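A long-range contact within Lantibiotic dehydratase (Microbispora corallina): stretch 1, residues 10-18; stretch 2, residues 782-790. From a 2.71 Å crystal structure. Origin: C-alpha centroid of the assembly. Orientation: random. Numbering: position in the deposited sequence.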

ATOM      1  N   ASP A  10      33.229  30.061  -5.555  1.00 36.17           N
ATOM      2  CA  ASP A  10      34.059  30.741  -6.545  1.00 34.67           C
ATOM      3  C   ASP A  10      34.602  29.734  -7.542  1.00 37.33           C
ATOM      4  O   ASP A  10      34.573  29.982  -8.746  1.00 38.57           O
ATOM      5  CB  ASP A  10      35.273  31.417  -5.902  1.00 38.43           C
ATOM      6  CG  ASP A  10      34.917  32.647  -5.104  1.00 34.73           C
ATOM      7  OD1 ASP A  10      33.805  33.184  -5.283  1.00 29.78           O
ATOM      8  OD2 ASP A  10      35.785  33.097  -4.326  1.00 40.47           O
ATOM      9  N   VAL A  11      35.100  28.601  -7.039  1.00 36.70           N
ATOM     10  CA  VAL A  11      35.695  27.585  -7.903  1.00 33.29           C
ATOM     11  C   VAL A  11      34.695  26.492  -8.176  1.00 38.12           C
ATOM     12  O   VAL A  11      33.696  26.367  -7.456  1.00 39.19           O
ATOM     13  CB  VAL A  11      36.948  26.947  -7.293  1.00 35.02           C
ATOM     14  CG1 VAL A  11      37.980  28.012  -6.987  1.00 38.58           C
ATOM     15  CG2 VAL A  11      36.588  26.168  -6.040  1.00 36.00           C
ATOM     16  N   PHE A  12      34.967  25.707  -9.215  1.00 31.14           N
ATOM     17  CA  PHE A  12      34.127  24.583  -9.574  1.00 25.51           C
ATOM     18  C   PHE A  12      34.968  23.549 -10.277  1.00 26.77           C
ATOM     19  O   PHE A  12      36.079  23.850 -10.675  1.00 33.52           O
ATOM     20  CB  PHE A  12      32.929  25.015 -10.434  1.00 26.87           C
ATOM     21  CG  PHE A  12      33.286  25.843 -11.643  1.00 33.10           C
ATOM     22  CD1 PHE A  12      33.958  25.279 -12.726  1.00 33.66           C
ATOM     23  CD2 PHE A  12      32.908  27.178 -11.716  1.00 29.98           C
ATOM     24  CE1 PHE A  12      34.265  26.031 -13.839  1.00 29.11           C
ATOM     25  CE2 PHE A  12      33.212  27.932 -12.826  1.00 29.06           C
ATOM     26  CZ  PHE A  12      33.894  27.356 -13.887  1.00 29.83           C
ATOM     27  N   MET A  13      34.468  22.318 -10.382  1.00 27.31           N
ATOM     28  CA  MET A  13      35.216  21.256 -11.048  1.00 26.55           C
ATOM     29  C   MET A  13      34.678  21.063 -12.457  1.00 25.94           C
ATOM     30  O   MET A  13      33.534  21.394 -12.734  1.00 27.45           O
ATOM     31  CB  MET A  13      35.164  19.944 -10.260  1.00 26.58           C
ATOM     32  CG  MET A  13      36.179  18.902 -10.725  1.00 27.05           C
ATOM     33  SD  MET A  13      36.010  17.244 -10.011  1.00 33.89           S
ATOM     34  CE  MET A  13      34.541  16.636 -10.848  1.00 25.98           C
ATOM     35  N   VAL A  14      35.514  20.542 -13.346  1.00 27.95           N
ATOM     36  CA  VAL A  14      35.133  20.333 -14.731  1.00 26.48           C
ATOM     37  C   VAL A  14      35.438  18.895 -15.039  1.00 29.06           C
ATOM     38  O   VAL A  14      36.496  18.401 -14.642  1.00 28.18           O
ATOM     39  CB  VAL A  14      35.958  21.210 -15.685  1.00 22.79           C
ATOM     40  CG1 VAL A  14      35.539  20.962 -17.119  1.00 25.57           C
ATOM     41  CG2 VAL A  14      35.792  22.675 -15.323  1.00 26.71           C
ATOM     42  N   ARG A  15      34.489  18.208 -15.671  1.00 26.88           N
ATOM     43  CA  ARG A  15      34.717  16.857 -16.173  1.00 24.69           C
ATOM     44  C   ARG A  15      34.766  16.965 -17.674  1.00 27.53           C
ATOM     45  O   ARG A  15      33.966  17.693 -18.260  1.00 34.40           O
ATOM     46  CB  ARG A  15      33.574  15.908 -15.811  1.00 27.56           C
ATOM     47  CG  ARG A  15      32.989  16.024 -14.418  1.00 25.59           C
ATOM     48  CD  ARG A  15      31.888  14.980 -14.245  1.00 29.72           C
ATOM     49  NE  ARG A  15      31.363  14.943 -12.885  1.00 30.56           N
ATOM     50  CZ  ARG A  15      30.122  15.303 -12.567  1.00 31.21           C
ATOM     51  NH1 ARG A  15      29.275  15.720 -13.507  1.00 31.30           N
ATOM     52  NH2 ARG A  15      29.728  15.255 -11.310  1.00 29.06           N
ATOM     53  N   THR A  16      35.692  16.263 -18.309  1.00 28.23           N
ATOM     54  CA  THR A  16      35.815  16.354 -19.760  1.00 26.33           C
ATOM     55  C   THR A  16      36.572  15.182 -20.391  1.00 27.22           C
ATOM     56  O   THR A  16      37.467  14.621 -19.764  1.00 29.13           O
ATOM     57  CB  THR A  16      36.450  17.702 -20.129  1.00 38.40           C
ATOM     58  OG1 THR A  16      35.440  18.542 -20.706  1.00 47.17           O
ATOM     59  CG2 THR A  16      37.641  17.545 -21.091  1.00 39.43           C
ATOM     60  N   PRO A  17      36.211  14.799 -21.630  1.00 26.05           N
ATOM     61  CA  PRO A  17      36.987  13.736 -22.289  1.00 30.61           C
ATOM     62  C   PRO A  17      38.303  14.247 -22.903  1.00 30.89           C
ATOM     63  O   PRO A  17      38.431  15.446 -23.144  1.00 29.69           O
ATOM     64  CB  PRO A  17      36.030  13.251 -23.388  1.00 28.85           C
ATOM     65  CG  PRO A  17      35.201  14.451 -23.710  1.00 24.80           C
ATOM     66  CD  PRO A  17      35.065  15.244 -22.443  1.00 21.20           C
ATOM     67  N   VAL A  18      39.259  13.356 -23.166  1.00 33.42           N
ATOM     68  CA  VAL A  18      40.522  13.790 -23.763  1.00 37.39           C
ATOM     69  C   VAL A  18      40.278  14.376 -25.151  1.00 33.71           C
ATOM     70  O   VAL A  18      40.834  15.420 -25.489  1.00 41.37           O
ATOM     71  CB  VAL A  18      41.546  12.653 -23.904  1.00 36.89           C
ATOM     72  CG1 VAL A  18      41.514  11.734 -22.704  1.00 34.58           C
ATOM     73  CG2 VAL A  18      41.272  11.887 -25.157  1.00 33.25           C
TER
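Stretch 2 (782-790) HLAEIVVPL

The apolar centre of this contact is the ring of Phe12, with CG2 of Ile786 over one face. This methyl lies 4.0 Å from the centroid of the Phe12 ring, 23° off its normal, a CH-pi contact in which the branched aliphatic chain offers a methyl group to a flat aromatic surface; the closest pair is CD1 of Phe12 and CG2 of Ile786, at 3.7 Å. Phe12, with chi1 near +60° (p), also sets its CB 4.3 Å from CB of Val788. Met13 and Val787 occupy the other face of the sheet, CE of the long, flexible methionine reaching to 4.2 Å from CG2 of Val787.

The backbone pairing beneath these contacts is antiparallel. Residues 785-790 form an extended strand that runs against the strand ending at Pro17, with 155° between their N-to-C directions and a closest axial approach of 4.7 Å. Met13 pairs with Val787 through two hydrogen bonds, Met13 N to Val787 O (3.2 Å) and Val787 N to Met13 O (2.8 Å). Arg15 and Glu785 repeat the pattern, Arg15 N to Glu785 O at 2.9 Å and Glu785 N to Arg15 O at 3.0 Å. Between them Val14 and Ile786 form a non-hydrogen-bonded pair, CA to CA 4.7 Å, and CA of Val14 approaches O of Glu785 at 3.4 Å in a CA-H...O contact. Beta-branched valine and isoleucine suit such extended backbones.

At the polar edge, Arg15 joins both chemistries. Its NH1 makes a salt bridge with OE1 of Glu785 (2.6 Å), near the guanidinium plane, while CG2 of Val787 packs over one face, 3.3 Å from CZ of Arg15. Beyond the ladder, Thr16 places OG1 3.2 Å from CB of Ala784, and Pro17 CD lies 3.1 Å from Leu783 O.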

ATOM      1  N   HIS A 782      29.348  21.564 -24.880  1.00 32.22           N
ATOM      2  CA  HIS A 782      28.378  20.471 -24.821  1.00 34.77           C
ATOM      3  C   HIS A 782      29.045  19.133 -24.490  1.00 30.92           C
ATOM      4  O   HIS A 782      28.377  18.159 -24.155  1.00 34.52           O
ATOM      5  CB  HIS A 782      27.637  20.379 -26.159  1.00 36.53           C
ATOM      6  CG  HIS A 782      28.498  19.900 -27.286  1.00 33.40           C
ATOM      7  ND1 HIS A 782      29.465  20.690 -27.869  1.00 29.95           N
ATOM      8  CD2 HIS A 782      28.526  18.718 -27.950  1.00 32.95           C
ATOM      9  CE1 HIS A 782      30.064  20.007 -28.828  1.00 37.84           C
ATOM     10  NE2 HIS A 782      29.512  18.810 -28.901  1.00 30.18           N
ATOM     11  N   LEU A 783      30.369  19.112 -24.544  1.00 29.96           N
ATOM     12  CA  LEU A 783      31.126  17.904 -24.283  1.00 31.93           C
ATOM     13  C   LEU A 783      31.795  18.003 -22.936  1.00 36.46           C
ATOM     14  O   LEU A 783      32.653  17.183 -22.602  1.00 38.26           O
ATOM     15  CB  LEU A 783      32.242  17.751 -25.304  1.00 31.96           C
ATOM     16  CG  LEU A 783      31.881  17.546 -26.763  1.00 31.92           C
ATOM     17  CD1 LEU A 783      33.131  17.097 -27.501  1.00 26.74           C
ATOM     18  CD2 LEU A 783      30.760  16.545 -26.884  1.00 30.23           C
ATOM     19  N   ALA A 784      31.408  19.001 -22.159  1.00 30.61           N
ATOM     20  CA  ALA A 784      32.064  19.245 -20.897  1.00 28.43           C
ATOM     21  C   ALA A 784      31.008  19.459 -19.848  1.00 37.08           C
ATOM     22  O   ALA A 784      30.006  20.137 -20.093  1.00 41.85           O
ATOM     23  CB  ALA A 784      32.921  20.460 -21.004  1.00 33.91           C
ATOM     24  N   GLU A 785      31.220  18.857 -18.684  1.00 33.62           N
ATOM     25  CA  GLU A 785      30.315  19.024 -17.558  1.00 34.12           C
ATOM     26  C   GLU A 785      30.969  19.954 -16.549  1.00 31.64           C
ATOM     27  O   GLU A 785      32.162  19.838 -16.262  1.00 33.96           O
ATOM     28  CB  GLU A 785      29.991  17.672 -16.912  1.00 30.53           C
ATOM     29  CG  GLU A 785      28.531  17.256 -17.037  1.00 37.69           C
ATOM     30  CD  GLU A 785      28.339  15.742 -16.909  1.00 48.69           C
ATOM     31  OE1 GLU A 785      29.041  15.125 -16.075  1.00 45.30           O
ATOM     32  OE2 GLU A 785      27.518  15.165 -17.673  1.00 52.04           O
ATOM     33  N   ILE A 786      30.191  20.884 -16.028  1.00 24.30           N
ATOM     34  CA  ILE A 786      30.668  21.754 -14.972  1.00 28.64           C
ATOM     35  C   ILE A 786      29.962  21.382 -13.673  1.00 25.31           C
ATOM     36  O   ILE A 786      28.736  21.332 -13.632  1.00 27.77           O
ATOM     37  CB  ILE A 786      30.418  23.226 -15.345  1.00 27.84           C
ATOM     38  CG1 ILE A 786      31.281  23.582 -16.554  1.00 37.19           C
ATOM     39  CG2 ILE A 786      30.734  24.127 -14.193  1.00 23.33           C
ATOM     40  CD1 ILE A 786      30.884  24.852 -17.239  1.00 39.47           C
ATOM     41  N   VAL A 787      30.720  21.067 -12.629  1.00 21.07           N
ATOM     42  CA  VAL A 787      30.110  20.784 -11.333  1.00 20.18           C
ATOM     43  C   VAL A 787      30.239  21.975 -10.403  1.00 22.41           C
ATOM     44  O   VAL A 787      31.320  22.275  -9.897  1.00 26.11           O
ATOM     45  CB  VAL A 787      30.760  19.590 -10.634  1.00 21.72           C
ATOM     46  CG1 VAL A 787      29.952  19.221  -9.413  1.00 20.21           C
ATOM     47  CG2 VAL A 787      30.843  18.415 -11.566  1.00 22.02           C
ATOM     48  N   VAL A 788      29.128  22.633 -10.136  1.00 20.24           N
ATOM     49  CA  VAL A 788      29.164  23.832  -9.329  1.00 19.53           C
ATOM     50  C   VAL A 788      28.424  23.667  -8.019  1.00 17.22           C
ATOM     51  O   VAL A 788      27.233  23.477  -8.014  1.00 18.02           O
ATOM     52  CB  VAL A 788      28.653  25.053 -10.151  1.00 21.54           C
ATOM     53  CG1 VAL A 788      27.772  24.613 -11.297  1.00 24.04           C
ATOM     54  CG2 VAL A 788      27.992  26.119  -9.259  1.00 21.19           C
ATOM     55  N   PRO A 789      29.157  23.702  -6.897  1.00 19.90           N
ATOM     56  CA  PRO A 789      28.566  23.661  -5.551  1.00 17.30           C
ATOM     57  C   PRO A 789      27.863  24.971  -5.227  1.00 18.51           C
ATOM     58  O   PRO A 789      28.220  25.991  -5.783  1.00 22.87           O
ATOM     59  CB  PRO A 789      29.782  23.484  -4.635  1.00 16.58           C
ATOM     60  CG  PRO A 789      30.854  22.907  -5.543  1.00 23.09           C
ATOM     61  CD  PRO A 789      30.620  23.539  -6.876  1.00 18.87           C
ATOM     62  N   LEU A 790      26.877  24.934  -4.342  1.00 17.70           N
ATOM     63  CA  LEU A 790      26.148  26.117  -3.901  1.00 16.53           C
ATOM     64  C   LEU A 790      25.804  25.930  -2.425  1.00 17.33           C
ATOM     65  O   LEU A 790      25.588  24.796  -1.987  1.00 18.15           O
ATOM     66  CB  LEU A 790      24.867  26.316  -4.725  1.00 15.89           C
ATOM     67  CG  LEU A 790      25.005  26.549  -6.242  1.00 19.81           C
ATOM     68  CD1 LEU A 790      24.889  25.245  -6.974  1.00 24.59           C
ATOM     69  CD2 LEU A 790      24.000  27.562  -6.814  1.00 15.26           C
TER